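Local coordinates for protein GphF Dehydratase 1 (Archangium violaceum, PDB 6MBF) that probably removes water from a growing polyketide chain during gephyronic acid biosynthesis and shifts the position of the resulting double bond, at residues A36-L50 with R157-I169. Numbering follows the deposited sequence.
Sequences AYLGEHWVYDAIVVL and RMRIYYGPRLRNI
Two backbone hydrogen bonds join the segments around His41 and Tyr162: Gly163 N gives to Glu40 O at 2.9 Å, and Trp42 N to Tyr161 O at 2.8 Å. They make these two the non-hydrogen-bonded pair of a single antiparallel bridge.

Glu40 OE1 takes the backbone N-H of Arg165 on the syn side, at 2.9 Å and nearly straight (169°), while OE2 forms a salt bridge to Arg165 NE through a weak hydrogen bond of 3.3 Å. One face of that guanidinium lies on Ala36 CB, and its NH1 reaches Glu188 and Glu189. Were Glu40 an alanine, the Arg165 amide would probably lose its side-chain acceptor and NE its carboxylate mate.

The fold is the double hotdog of polyketide synthase dehydratases, and the contact joins its two halves; Tyr162, Gly163 and Pro164 match the family's Tyr-Gly-Pro signature. His41 and Asp204 appear to match the active-site His and Asp of related dehydratases, so the bridge probably borders the catalytic cleft.

His41 CD2 sits over one face of Tyr162, 3.7 Å from CE1, with the planes at 42°. Tyr162 OH is hydrogen-bonded to Asp204, and His41 ND1 donates in the imidazole plane to Val48 O. With CG anti to the carbonyl carbon (chi1 -46°), Trp42 brings its six-membered ring against the 161-163 backbone, CZ3 3.5 Å from Gly163 N. Leu50 CD1 and Leu166 CD1 meet tip to tip at 4.0 Å.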
# COMPACT_ATOMS: atom_id res chain seq x y z
N ALA A 36 12.28 -4.70 6.51
CA ALA A 36 12.05 -4.58 7.95
C ALA A 36 10.64 -4.09 8.27
O ALA A 36 10.09 -4.44 9.32
CB ALA A 36 13.08 -3.64 8.57
N TYR A 37 10.04 -3.28 7.39
CA TYR A 37 8.70 -2.76 7.68
C TYR A 37 7.65 -3.87 7.73
O TYR A 37 6.57 -3.65 8.28
CB TYR A 37 8.28 -1.69 6.66
CG TYR A 37 7.66 -2.26 5.40
CD1 TYR A 37 6.28 -2.49 5.31
CD2 TYR A 37 8.43 -2.54 4.28
CE1 TYR A 37 5.71 -3.02 4.16
CE2 TYR A 37 7.86 -3.06 3.13
CZ TYR A 37 6.51 -3.29 3.07
OH TYR A 37 5.96 -3.82 1.93
N LEU A 38 7.93 -5.03 7.13
CA LEU A 38 7.04 -6.18 7.21
C LEU A 38 6.91 -6.72 8.63
O LEU A 38 6.00 -7.51 8.88
CB LEU A 38 7.52 -7.31 6.30
CG LEU A 38 7.48 -7.06 4.78
CD1 LEU A 38 7.87 -8.35 4.07
CD2 LEU A 38 6.11 -6.57 4.32
N GLY A 39 7.78 -6.33 9.55
CA GLY A 39 7.65 -6.71 10.94
C GLY A 39 7.11 -5.63 11.84
O GLY A 39 7.18 -5.78 13.07
N GLU A 40 6.57 -4.54 11.29
CA GLU A 40 6.17 -3.41 12.11
C GLU A 40 4.69 -3.05 11.97
O GLU A 40 4.29 -1.96 12.34
CB GLU A 40 7.05 -2.20 11.80
CG GLU A 40 8.50 -2.47 12.19
CD GLU A 40 9.19 -1.27 12.81
OE1 GLU A 40 8.57 -0.19 12.90
OE2 GLU A 40 10.38 -1.42 13.18
N HIS A 41 3.86 -3.97 11.46
CA HIS A 41 2.42 -3.78 11.46
C HIS A 41 1.74 -5.01 12.03
O HIS A 41 1.96 -6.13 11.55
CB HIS A 41 1.89 -3.50 10.05
CG HIS A 41 0.40 -3.44 9.98
ND1 HIS A 41 -0.36 -4.39 9.33
CD2 HIS A 41 -0.48 -2.56 10.51
CE1 HIS A 41 -1.64 -4.09 9.44
NE2 HIS A 41 -1.75 -2.98 10.14
N TRP A 42 0.88 -4.80 13.03
CA TRP A 42 0.18 -5.88 13.71
C TRP A 42 -1.32 -5.63 13.72
O TRP A 42 -1.78 -4.49 13.70
CB TRP A 42 0.68 -6.05 15.16
CG TRP A 42 2.15 -6.03 15.27
CD1 TRP A 42 3.00 -7.09 15.12
CD2 TRP A 42 2.97 -4.89 15.54
NE1 TRP A 42 4.30 -6.67 15.28
CE2 TRP A 42 4.31 -5.33 15.55
CE3 TRP A 42 2.71 -3.54 15.79
CZ2 TRP A 42 5.38 -4.47 15.79
CZ3 TRP A 42 3.77 -2.69 16.03
CH2 TRP A 42 5.09 -3.15 16.03
N VAL A 43 -2.07 -6.73 13.72
CA VAL A 43 -3.50 -6.72 14.00
C VAL A 43 -3.79 -7.90 14.92
O VAL A 43 -3.42 -9.04 14.61
CB VAL A 43 -4.36 -6.82 12.71
CG1 VAL A 43 -5.83 -6.63 13.05
CG2 VAL A 43 -3.92 -5.80 11.66
N TYR A 44 -4.42 -7.62 16.06
CA TYR A 44 -4.69 -8.66 17.05
C TYR A 44 -3.41 -9.42 17.40
O TYR A 44 -3.39 -10.65 17.48
CB TYR A 44 -5.77 -9.63 16.56
CG TYR A 44 -7.09 -8.96 16.25
CD1 TYR A 44 -7.61 -8.99 14.96
CD2 TYR A 44 -7.79 -8.27 17.23
CE1 TYR A 44 -8.81 -8.37 14.66
CE2 TYR A 44 -9.00 -7.64 16.94
CZ TYR A 44 -9.50 -7.70 15.65
OH TYR A 44 -10.69 -7.08 15.35
N ASP A 45 -2.31 -8.68 17.58
CA ASP A 45 -0.99 -9.17 17.99
C ASP A 45 -0.31 -10.06 16.94
O ASP A 45 0.78 -10.57 17.22
CB ASP A 45 -1.04 -9.92 19.32
CG ASP A 45 -1.37 -9.00 20.49
OD1 ASP A 45 -1.15 -7.78 20.37
OD2 ASP A 45 -1.84 -9.50 21.53
N ALA A 46 -0.90 -10.25 15.77
CA ALA A 46 -0.25 -11.00 14.70
C ALA A 46 0.44 -10.03 13.76
O ALA A 46 -0.06 -8.92 13.52
CB ALA A 46 -1.27 -11.84 13.93
N ILE A 47 1.60 -10.43 13.25
CA ILE A 47 2.27 -9.64 12.22
C ILE A 47 1.52 -9.82 10.91
O ILE A 47 1.41 -10.93 10.40
CB ILE A 47 3.74 -10.06 12.07
CG1 ILE A 47 4.48 -9.98 13.40
CG2 ILE A 47 4.42 -9.20 11.00
CD1 ILE A 47 5.78 -10.77 13.41
N VAL A 48 0.99 -8.72 10.37
CA VAL A 48 0.16 -8.76 9.16
C VAL A 48 0.80 -7.88 8.10
O VAL A 48 1.00 -6.68 8.31
CB VAL A 48 -1.29 -8.30 9.44
CG1 VAL A 48 -2.09 -8.27 8.15
CG2 VAL A 48 -1.96 -9.20 10.47
N VAL A 49 1.11 -8.47 6.94
CA VAL A 49 1.72 -7.72 5.85
C VAL A 49 0.75 -6.65 5.38
O VAL A 49 -0.42 -6.93 5.08
CB VAL A 49 2.11 -8.69 4.73
CG1 VAL A 49 2.44 -7.94 3.42
CG2 VAL A 49 3.27 -9.58 5.19
N LEU A 50 1.23 -5.40 5.31
CA LEU A 50 0.39 -4.30 4.86
C LEU A 50 -0.04 -4.50 3.41
O LEU A 50 0.75 -4.92 2.56
CB LEU A 50 1.15 -2.98 4.98
CG LEU A 50 1.37 -2.34 6.36
CD1 LEU A 50 2.29 -1.14 6.21
CD2 LEU A 50 0.03 -1.93 6.94
N ARG A 157 -2.07 6.08 20.09
CA ARG A 157 -3.19 5.14 20.05
C ARG A 157 -2.95 4.02 19.05
O ARG A 157 -3.37 2.88 19.27
CB ARG A 157 -4.48 5.87 19.70
CG ARG A 157 -4.96 6.88 20.73
CD ARG A 157 -5.92 7.86 20.08
NE ARG A 157 -7.29 7.72 20.56
CZ ARG A 157 -7.99 8.71 21.10
NH1 ARG A 157 -7.45 9.92 21.22
NH2 ARG A 157 -9.23 8.50 21.52
N MET A 158 -2.30 4.32 17.93
CA MET A 158 -2.08 3.33 16.88
C MET A 158 -0.83 2.49 17.09
O MET A 158 -0.55 1.61 16.26
CB MET A 158 -2.01 4.02 15.50
CG MET A 158 -3.32 4.70 15.07
SD MET A 158 -4.67 3.55 14.75
CE MET A 158 -4.14 2.83 13.20
N ARG A 159 -0.07 2.72 18.16
CA ARG A 159 1.19 1.98 18.28
C ARG A 159 0.98 0.50 18.55
O ARG A 159 1.93 -0.28 18.40
CB ARG A 159 2.06 2.60 19.38
CG ARG A 159 1.60 2.33 20.79
CD ARG A 159 2.43 3.18 21.76
NE ARG A 159 1.78 3.34 23.06
CZ ARG A 159 2.11 2.65 24.14
NH1 ARG A 159 3.09 1.75 24.09
NH2 ARG A 159 1.47 2.86 25.28
N ILE A 160 -0.24 0.08 18.90
CA ILE A 160 -0.55 -1.34 18.98
C ILE A 160 -0.62 -1.97 17.60
O ILE A 160 -0.55 -3.21 17.48
CB ILE A 160 -1.86 -1.58 19.75
CG1 ILE A 160 -3.02 -0.82 19.10
CG2 ILE A 160 -1.69 -1.15 21.20
CD1 ILE A 160 -4.37 -1.18 19.68
N TYR A 161 -0.76 -1.15 16.55
CA TYR A 161 -0.79 -1.64 15.18
C TYR A 161 0.46 -1.30 14.38
O TYR A 161 0.73 -1.98 13.39
CB TYR A 161 -1.99 -1.06 14.42
CG TYR A 161 -3.31 -1.26 15.10
CD1 TYR A 161 -3.69 -2.51 15.58
CD2 TYR A 161 -4.19 -0.19 15.27
CE1 TYR A 161 -4.93 -2.69 16.20
CE2 TYR A 161 -5.42 -0.37 15.90
CZ TYR A 161 -5.77 -1.61 16.36
OH TYR A 161 -6.99 -1.77 16.97
N TYR A 162 1.20 -0.27 14.76
CA TYR A 162 2.26 0.27 13.92
C TYR A 162 3.50 0.55 14.74
O TYR A 162 3.40 1.16 15.81
CB TYR A 162 1.80 1.56 13.25
CG TYR A 162 0.96 1.40 12.01
CD1 TYR A 162 1.52 0.92 10.82
CD2 TYR A 162 -0.37 1.80 11.99
CE1 TYR A 162 0.76 0.80 9.66
CE2 TYR A 162 -1.14 1.68 10.84
CZ TYR A 162 -0.57 1.19 9.67
OH TYR A 162 -1.34 1.09 8.53
N GLY A 163 4.65 0.16 14.22
CA GLY A 163 5.92 0.46 14.84
C GLY A 163 6.55 1.74 14.33
O GLY A 163 5.99 2.46 13.48
N PRO A 164 7.75 2.05 14.83
CA PRO A 164 8.35 3.38 14.57
C PRO A 164 8.78 3.63 13.14
O PRO A 164 9.04 4.79 12.80
CB PRO A 164 9.56 3.41 15.52
CG PRO A 164 9.85 1.98 15.82
CD PRO A 164 8.54 1.26 15.78
N ARG A 165 8.89 2.60 12.30
CA ARG A 165 9.18 2.85 10.89
C ARG A 165 7.97 3.33 10.12
O ARG A 165 8.12 3.78 8.97
CB ARG A 165 9.71 1.58 10.22
CG ARG A 165 10.97 1.01 10.86
CD ARG A 165 11.32 -0.31 10.20
NE ARG A 165 12.52 -0.89 10.78
CZ ARG A 165 13.74 -0.72 10.28
NH1 ARG A 165 13.91 0.01 9.19
NH2 ARG A 165 14.78 -1.30 10.86
N LEU A 166 6.78 3.25 10.71
CA LEU A 166 5.53 3.54 10.01
C LEU A 166 4.77 4.68 10.68
O LEU A 166 3.55 4.59 10.91
CB LEU A 166 4.69 2.26 9.93
CG LEU A 166 5.39 1.12 9.19
CD1 LEU A 166 4.64 -0.19 9.32
CD2 LEU A 166 5.58 1.49 7.71
N ARG A 167 5.48 5.76 11.00
CA ARG A 167 4.89 6.98 11.58
C ARG A 167 5.43 8.17 10.78
O ARG A 167 6.15 9.01 11.31
CB ARG A 167 5.21 7.09 13.07
CG ARG A 167 4.70 5.89 13.88
CD ARG A 167 5.20 5.90 15.31
NE ARG A 167 4.79 4.66 15.97
CZ ARG A 167 5.46 4.07 16.95
NH1 ARG A 167 6.58 4.60 17.44
NH2 ARG A 167 5.00 2.92 17.45
N ASN A 168 5.05 8.23 9.51
CA ASN A 168 5.72 9.11 8.55
C ASN A 168 4.89 10.32 8.14
O ASN A 168 5.31 11.06 7.24
CB ASN A 168 6.13 8.30 7.33
CG ASN A 168 7.14 7.21 7.69
OD1 ASN A 168 8.26 7.51 8.09
ND2 ASN A 168 6.73 5.94 7.56
N ILE A 169 3.76 10.56 8.80
CA ILE A 169 2.98 11.78 8.59
C ILE A 169 3.61 12.88 9.44
O ILE A 169 3.73 12.75 10.66
CB ILE A 169 1.51 11.59 8.97
CG1 ILE A 169 0.95 10.29 8.40
CG2 ILE A 169 0.65 12.78 8.45
CD1 ILE A 169 -0.44 9.96 8.94
O HOH W 1 -2.41 -5.67 17.53